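PDB 1IG0: thiamin pyrophosphokinase from Saccharomyces cerevisiae, which transfers the pyrophosphoryl group of ATP to thiamine, giving thiamine diphosphate and AMP, and is the only yeast enzyme able to make this cofactor. Local coordinates for residues B[29-34]-B[219-224]; B[141-146]-B[166-171]. One frame throughout, in Å; residues are numbered along the deposited sequence.

Both contacts are apolar and neither has a hydrogen bond across it, but they lie in different places. Contact 1 is core: its centre is about 7 Å from the centre of the chain, and it sets a loop against a strand of the large mixed sheet. Contact 2 is peripheral, its centre about 22 Å from the chain centre, and joins two helices of the catalytic domain. The two share no helix or strand. The nearest atoms of contact 1 and contact 2 are about 14 Å apart. Sulfur takes part on the strand side of contact 1, through a thiol and a thioether. Contact 2 uses an aromatic ring and two leucines and buries less surface.

Contact 1: B[29-34]-B[219-224]; sequences ELIHPN and CYMTPT
The loop between strands 23-26 and 38-43 packs here on strand 216-221 of the large mixed sheet, L30 against C219 and I31 against M221. L30 comes closest to C219 through its CB, 3.9 Å from C219 SG. Both leucine methyls lie on the same side of the sulfur as that CB: L30 CD1 is 4.0 Å from C219 SG, and L30 CD2 is 4.1 Å from C219 CB. The sulfur is thus touched by the base of the leucine and by its branches. The CB of C219 points at the loop. With SG anti to the backbone N (chi1 -179°), the CB-SG bond then runs across that direction and sets the sulfur against L30 CB and CD1.

Strand 216-221 is the last in the parallel run of the sheet, which starts at strand 115-118 and forms the alpha-beta-alpha part of the enzyme. It lies parallel to strand 184-189 on one side. On the other side the chain turns back antiparallel into strand 225-230. C219 and M221 are two residues apart, and both send their CB toward the loop.

M221 reaches further than C219. Its chain is extended as far as SD and then bends (chi3 -85°), bringing CE to the isoleucine. I31 CD1 and M221 CE are 3.4 Å apart, tighter than usual for two carbons. M221 CE also lies 3.7 Å from I31 CG1, and the two side chains cross at about a right angle. The CB of I31 is not aimed at the strand; the delta end of the chain closes the gap. I58 of helix 52-61 touches both I31 and M221. L226 of strand 225-230 touches both I31 and C219.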
loop_
_atom_site.group_PDB
_atom_site.type_symbol
_atom_site.label_atom_id
_atom_site.label_comp_id
_atom_site.label_asym_id
_atom_site.label_seq_id
_atom_site.Cartn_x
_atom_site.Cartn_y
_atom_site.Cartn_z
ATOM N N GLU B 29 11.986 1.880 -19.892
ATOM C CA GLU B 29 12.150 3.326 -19.836
ATOM C C GLU B 29 11.775 3.908 -18.478
ATOM O O GLU B 29 12.140 5.041 -18.159
ATOM C CB GLU B 29 11.326 3.980 -20.946
ATOM C CG GLU B 29 11.524 3.315 -22.300
ATOM C CD GLU B 29 10.833 4.046 -23.431
ATOM O OE1 GLU B 29 9.634 4.368 -23.292
ATOM O OE2 GLU B 29 11.492 4.289 -24.464
ATOM N N LEU B 30 11.047 3.135 -17.678
ATOM C CA LEU B 30 10.647 3.583 -16.348
ATOM C C LEU B 30 11.876 3.614 -15.447
ATOM O O LEU B 30 11.941 4.385 -14.491
ATOM C CB LEU B 30 9.606 2.630 -15.747
ATOM C CG LEU B 30 8.226 2.553 -16.407
ATOM C CD1 LEU B 30 7.439 1.400 -15.804
ATOM C CD2 LEU B 30 7.482 3.866 -16.216
ATOM N N ILE B 31 12.849 2.767 -15.770
ATOM C CA ILE B 31 14.082 2.663 -14.998
ATOM C C ILE B 31 15.266 3.307 -15.711
ATOM O O ILE B 31 16.118 3.928 -15.078
ATOM C CB ILE B 31 14.428 1.185 -14.723
ATOM C CG1 ILE B 31 13.271 0.513 -13.983
ATOM C CG2 ILE B 31 15.711 1.088 -13.905
ATOM C CD1 ILE B 31 13.419 -0.992 -13.847
ATOM N N HIS B 32 15.316 3.149 -17.029
ATOM C CA HIS B 32 16.400 3.707 -17.830
ATOM C C HIS B 32 15.902 4.922 -18.614
ATOM O O HIS B 32 15.326 4.786 -19.694
ATOM C CB HIS B 32 16.943 2.626 -18.778
ATOM C CG HIS B 32 18.158 3.035 -19.551
ATOM N ND1 HIS B 32 19.055 2.118 -20.059
ATOM C CD2 HIS B 32 18.617 4.254 -19.927
ATOM C CE1 HIS B 32 20.013 2.752 -20.711
ATOM N NE2 HIS B 32 19.770 4.050 -20.645
ATOM N N PRO B 33 16.120 6.130 -18.069
ATOM C CA PRO B 33 15.707 7.396 -18.686
ATOM C C PRO B 33 16.203 7.543 -20.123
ATOM O O PRO B 33 17.257 7.018 -20.483
ATOM C CB PRO B 33 16.325 8.443 -17.763
ATOM C CG PRO B 33 16.340 7.757 -16.435
ATOM C CD PRO B 33 16.825 6.379 -16.800
ATOM N N ASN B 34 15.443 8.262 -20.941
ATOM C CA ASN B 34 15.826 8.480 -22.329
ATOM C C ASN B 34 16.893 9.569 -22.381
ATOM O O ASN B 34 16.923 10.461 -21.534
ATOM C CB ASN B 34 14.607 8.884 -23.161
ATOM C CG ASN B 34 13.526 7.817 -23.165
ATOM O OD1 ASN B 34 13.798 6.643 -23.417
ATOM N ND2 ASN B 34 12.290 8.222 -22.894
ATOM N N CYS B 219 7.750 6.887 -11.165
ATOM C CA CYS B 219 7.610 5.443 -11.055
ATOM C C CYS B 219 8.274 4.976 -9.770
ATOM O O CYS B 219 9.385 5.396 -9.450
ATOM C CB CYS B 219 8.264 4.733 -12.243
ATOM S SG CYS B 219 8.108 2.921 -12.198
ATOM N N TYR B 220 7.587 4.114 -9.030
ATOM C CA TYR B 220 8.137 3.592 -7.791
ATOM C C TYR B 220 8.735 2.225 -8.033
ATOM O O TYR B 220 8.172 1.413 -8.768
ATOM C CB TYR B 220 7.059 3.460 -6.711
ATOM C CG TYR B 220 6.481 4.772 -6.248
ATOM C CD1 TYR B 220 5.325 5.292 -6.826
ATOM C CD2 TYR B 220 7.110 5.513 -5.250
ATOM C CE1 TYR B 220 4.811 6.523 -6.423
ATOM C CE2 TYR B 220 6.606 6.741 -4.840
ATOM C CZ TYR B 220 5.458 7.241 -5.430
ATOM O OH TYR B 220 4.959 8.457 -5.028
ATOM N N MET B 221 9.890 1.985 -7.429
ATOM C CA MET B 221 10.542 0.694 -7.530
ATOM C C MET B 221 10.622 0.170 -6.109
ATOM O O MET B 221 11.233 0.794 -5.241
ATOM C CB MET B 221 11.948 0.814 -8.111
ATOM C CG MET B 221 12.679 -0.520 -8.133
ATOM S SD MET B 221 14.328 -0.433 -8.844
ATOM C CE MET B 221 13.964 -0.589 -10.565
ATOM N N THR B 222 9.986 -0.969 -5.872
ATOM C CA THR B 222 9.978 -1.569 -4.551
ATOM C C THR B 222 10.641 -2.931 -4.673
ATOM O O THR B 222 11.063 -3.324 -5.760
ATOM C CB THR B 222 8.533 -1.739 -4.031
ATOM O OG1 THR B 222 7.935 -2.894 -4.634
ATOM C CG2 THR B 222 7.700 -0.517 -4.386
ATOM N N PRO B 223 10.750 -3.673 -3.561
ATOM C CA PRO B 223 11.383 -4.992 -3.641
ATOM C C PRO B 223 10.619 -5.970 -4.526
ATOM O O PRO B 223 11.159 -7.005 -4.923
ATOM C CB PRO B 223 11.406 -5.452 -2.184
ATOM C CG PRO B 223 11.467 -4.168 -1.418
ATOM C CD PRO B 223 10.485 -3.304 -2.159
ATOM N N THR B 224 9.371 -5.636 -4.846
ATOM C CA THR B 224 8.536 -6.521 -5.654
ATOM C C THR B 224 7.801 -5.888 -6.834
ATOM O O THR B 224 7.313 -6.606 -7.710
ATOM C CB THR B 224 7.467 -7.196 -4.779
ATOM O OG1 THR B 224 6.651 -6.189 -4.167
ATOM C CG2 THR B 224 8.119 -8.037 -3.694
#

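Contact 2: B[141-146]-B[166-171]; sequences PEFRSL and HTLYNT
L168 meets F143 and L146 through a single methyl, CD1. L168 CD1 lies 4.0 Å from F143 CD1, at the edge of the phenyl ring and near the ring plane. L168 CD1 is also 4.2 Å from L146 CD2, a slightly longer approach. L168 therefore points one branch at two residues that are three apart on helix 141-148. F143 and L168 cross at about a right angle.

F143 is the firm side of the contact. Its CB points to helix 164-175. With CG anti to the backbone N (chi1 175°) the ring turns across that direction, and its CD1 edge meets L168. F143 is buried, and I159 packs on it. L146 and L168 are only partly buried.

The other side is loose. E142 sends its CB toward helix 164-175, but E142 OE1 stays 6.2 Å from L168 CD2. The same E142 OE1 is 7.0 Å from T171 CG2. E142 and T171 are both exposed in the dimer, and this side faces away from the core. F143 CA and L168 CA, the nearest pair, are 8.0 Å apart, a gap bridged by side chains. The two segments bury only 82 Å² between them.

Helix 126-139 lies on the inner side of the pair. L133 and L136 of that helix touch F143, while N132 and S135 touch Y169. N132 OD1 is also hydrogen-bonded to H166 ND1. F143 reaches as well to Y93, at the start of strand 93-96, and so ties helix 141-148 to the large mixed sheet.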
loop_
_atom_site.group_PDB
_atom_site.type_symbol
_atom_site.label_atom_id
_atom_site.label_comp_id
_atom_site.label_asym_id
_atom_site.label_seq_id
_atom_site.Cartn_x
_atom_site.Cartn_y
_atom_site.Cartn_z
ATOM N N PRO B 141 16.628 28.541 -13.639
ATOM C CA PRO B 141 18.039 28.938 -13.640
ATOM C C PRO B 141 18.353 29.872 -12.469
ATOM O O PRO B 141 19.475 29.894 -11.958
ATOM C CB PRO B 141 18.194 29.630 -14.992
ATOM C CG PRO B 141 17.226 28.892 -15.854
ATOM C CD PRO B 141 16.014 28.802 -14.953
ATOM N N GLU B 142 17.357 30.645 -12.049
ATOM C CA GLU B 142 17.538 31.572 -10.938
ATOM C C GLU B 142 17.720 30.818 -9.629
ATOM O O GLU B 142 18.491 31.239 -8.767
ATOM C CB GLU B 142 16.343 32.520 -10.835
ATOM C CG GLU B 142 16.424 33.485 -9.667
ATOM C CD GLU B 142 15.590 34.727 -9.884
ATOM O OE1 GLU B 142 14.745 35.037 -9.018
ATOM O OE2 GLU B 142 15.785 35.396 -10.922
ATOM N N PHE B 143 17.006 29.710 -9.473
ATOM C CA PHE B 143 17.136 28.910 -8.262
ATOM C C PHE B 143 18.562 28.373 -8.193
ATOM O O PHE B 143 19.219 28.431 -7.152
ATOM C CB PHE B 143 16.164 27.732 -8.280
ATOM C CG PHE B 143 16.335 26.794 -7.116
ATOM C CD1 PHE B 143 15.916 27.160 -5.839
ATOM C CD2 PHE B 143 16.958 25.563 -7.288
ATOM C CE1 PHE B 143 16.116 26.310 -4.745
ATOM C CE2 PHE B 143 17.164 24.709 -6.203
ATOM C CZ PHE B 143 16.740 25.085 -4.929
ATOM N N ARG B 144 19.031 27.839 -9.316
ATOM C CA ARG B 144 20.377 27.291 -9.400
ATOM C C ARG B 144 21.401 28.357 -9.037
ATOM O O ARG B 144 22.391 28.077 -8.361
ATOM C CB ARG B 144 20.641 26.765 -10.814
ATOM C CG ARG B 144 19.811 25.544 -11.176
ATOM C CD ARG B 144 20.216 24.350 -10.333
ATOM N NE ARG B 144 21.492 23.792 -10.767
ATOM C CZ ARG B 144 21.665 23.140 -11.913
ATOM N NH1 ARG B 144 20.641 22.963 -12.738
ATOM N NH2 ARG B 144 22.860 22.663 -12.235
ATOM N N SER B 145 21.159 29.584 -9.487
ATOM C CA SER B 145 22.058 30.694 -9.194
ATOM C C SER B 145 22.035 30.999 -7.699
ATOM O O SER B 145 23.072 31.258 -7.086
ATOM C CB SER B 145 21.634 31.939 -9.977
ATOM O OG SER B 145 22.432 33.054 -9.620
ATOM N N LEU B 146 20.840 30.963 -7.119
ATOM C CA LEU B 146 20.668 31.235 -5.697
ATOM C C LEU B 146 21.528 30.315 -4.838
ATOM O O LEU B 146 22.208 30.766 -3.918
ATOM C CB LEU B 146 19.197 31.068 -5.305
ATOM C CG LEU B 146 18.833 31.300 -3.836
ATOM C CD1 LEU B 146 19.126 32.743 -3.456
ATOM C CD2 LEU B 146 17.363 30.981 -3.616
ATOM N N HIS B 166 8.476 25.880 -1.701
ATOM C CA HIS B 166 7.152 25.882 -2.307
ATOM C C HIS B 166 6.842 27.254 -2.892
ATOM O O HIS B 166 6.269 27.359 -3.974
ATOM C CB HIS B 166 6.068 25.520 -1.292
ATOM C CG HIS B 166 4.712 25.343 -1.906
ATOM N ND1 HIS B 166 4.392 24.270 -2.708
ATOM C CD2 HIS B 166 3.604 26.123 -1.868
ATOM C CE1 HIS B 166 3.149 24.393 -3.138
ATOM N NE2 HIS B 166 2.648 25.511 -2.643
ATOM N N THR B 167 7.214 28.307 -2.171
ATOM C CA THR B 167 6.975 29.667 -2.643
ATOM C C THR B 167 7.720 29.889 -3.959
ATOM O O THR B 167 7.162 30.419 -4.921
ATOM C CB THR B 167 7.459 30.709 -1.611
ATOM O OG1 THR B 167 6.824 30.462 -0.350
ATOM C CG2 THR B 167 7.121 32.121 -2.078
ATOM N N LEU B 168 8.984 29.478 -3.993
ATOM C CA LEU B 168 9.802 29.622 -5.191
ATOM C C LEU B 168 9.239 28.770 -6.321
ATOM O O LEU B 168 9.226 29.189 -7.477
ATOM C CB LEU B 168 11.247 29.206 -4.909
ATOM C CG LEU B 168 12.049 30.098 -3.958
ATOM C CD1 LEU B 168 13.421 29.488 -3.711
ATOM C CD2 LEU B 168 12.185 31.487 -4.562
ATOM N N TYR B 169 8.782 27.569 -5.981
ATOM C CA TYR B 169 8.205 26.657 -6.964
ATOM C C TYR B 169 6.948 27.267 -7.586
ATOM O O TYR B 169 6.786 27.276 -8.808
ATOM C CB TYR B 169 7.845 25.326 -6.295
ATOM C CG TYR B 169 7.078 24.376 -7.188
ATOM C CD1 TYR B 169 7.733 23.605 -8.150
ATOM C CD2 TYR B 169 5.691 24.268 -7.087
ATOM C CE1 TYR B 169 7.023 22.749 -8.988
ATOM C CE2 TYR B 169 4.973 23.420 -7.919
ATOM C CZ TYR B 169 5.643 22.663 -8.865
ATOM O OH TYR B 169 4.927 21.821 -9.682
ATOM N N ASN B 170 6.057 27.768 -6.737
ATOM C CA ASN B 170 4.815 28.377 -7.199
ATOM C C ASN B 170 5.082 29.550 -8.137
ATOM O O ASN B 170 4.437 29.685 -9.178
ATOM C CB ASN B 170 3.982 28.850 -6.002
ATOM C CG ASN B 170 3.275 27.708 -5.291
ATOM O OD1 ASN B 170 2.782 27.864 -4.173
ATOM N ND2 ASN B 170 3.215 26.554 -5.944
ATOM N N THR B 171 6.039 30.393 -7.764
ATOM C CA THR B 171 6.386 31.555 -8.573
ATOM C C THR B 171 6.898 31.118 -9.939
ATOM O O THR B 171 6.479 31.655 -10.964
ATOM C CB THR B 171 7.460 32.419 -7.883
ATOM O OG1 THR B 171 6.940 32.923 -6.646
ATOM C CG2 THR B 171 7.866 33.589 -8.778
#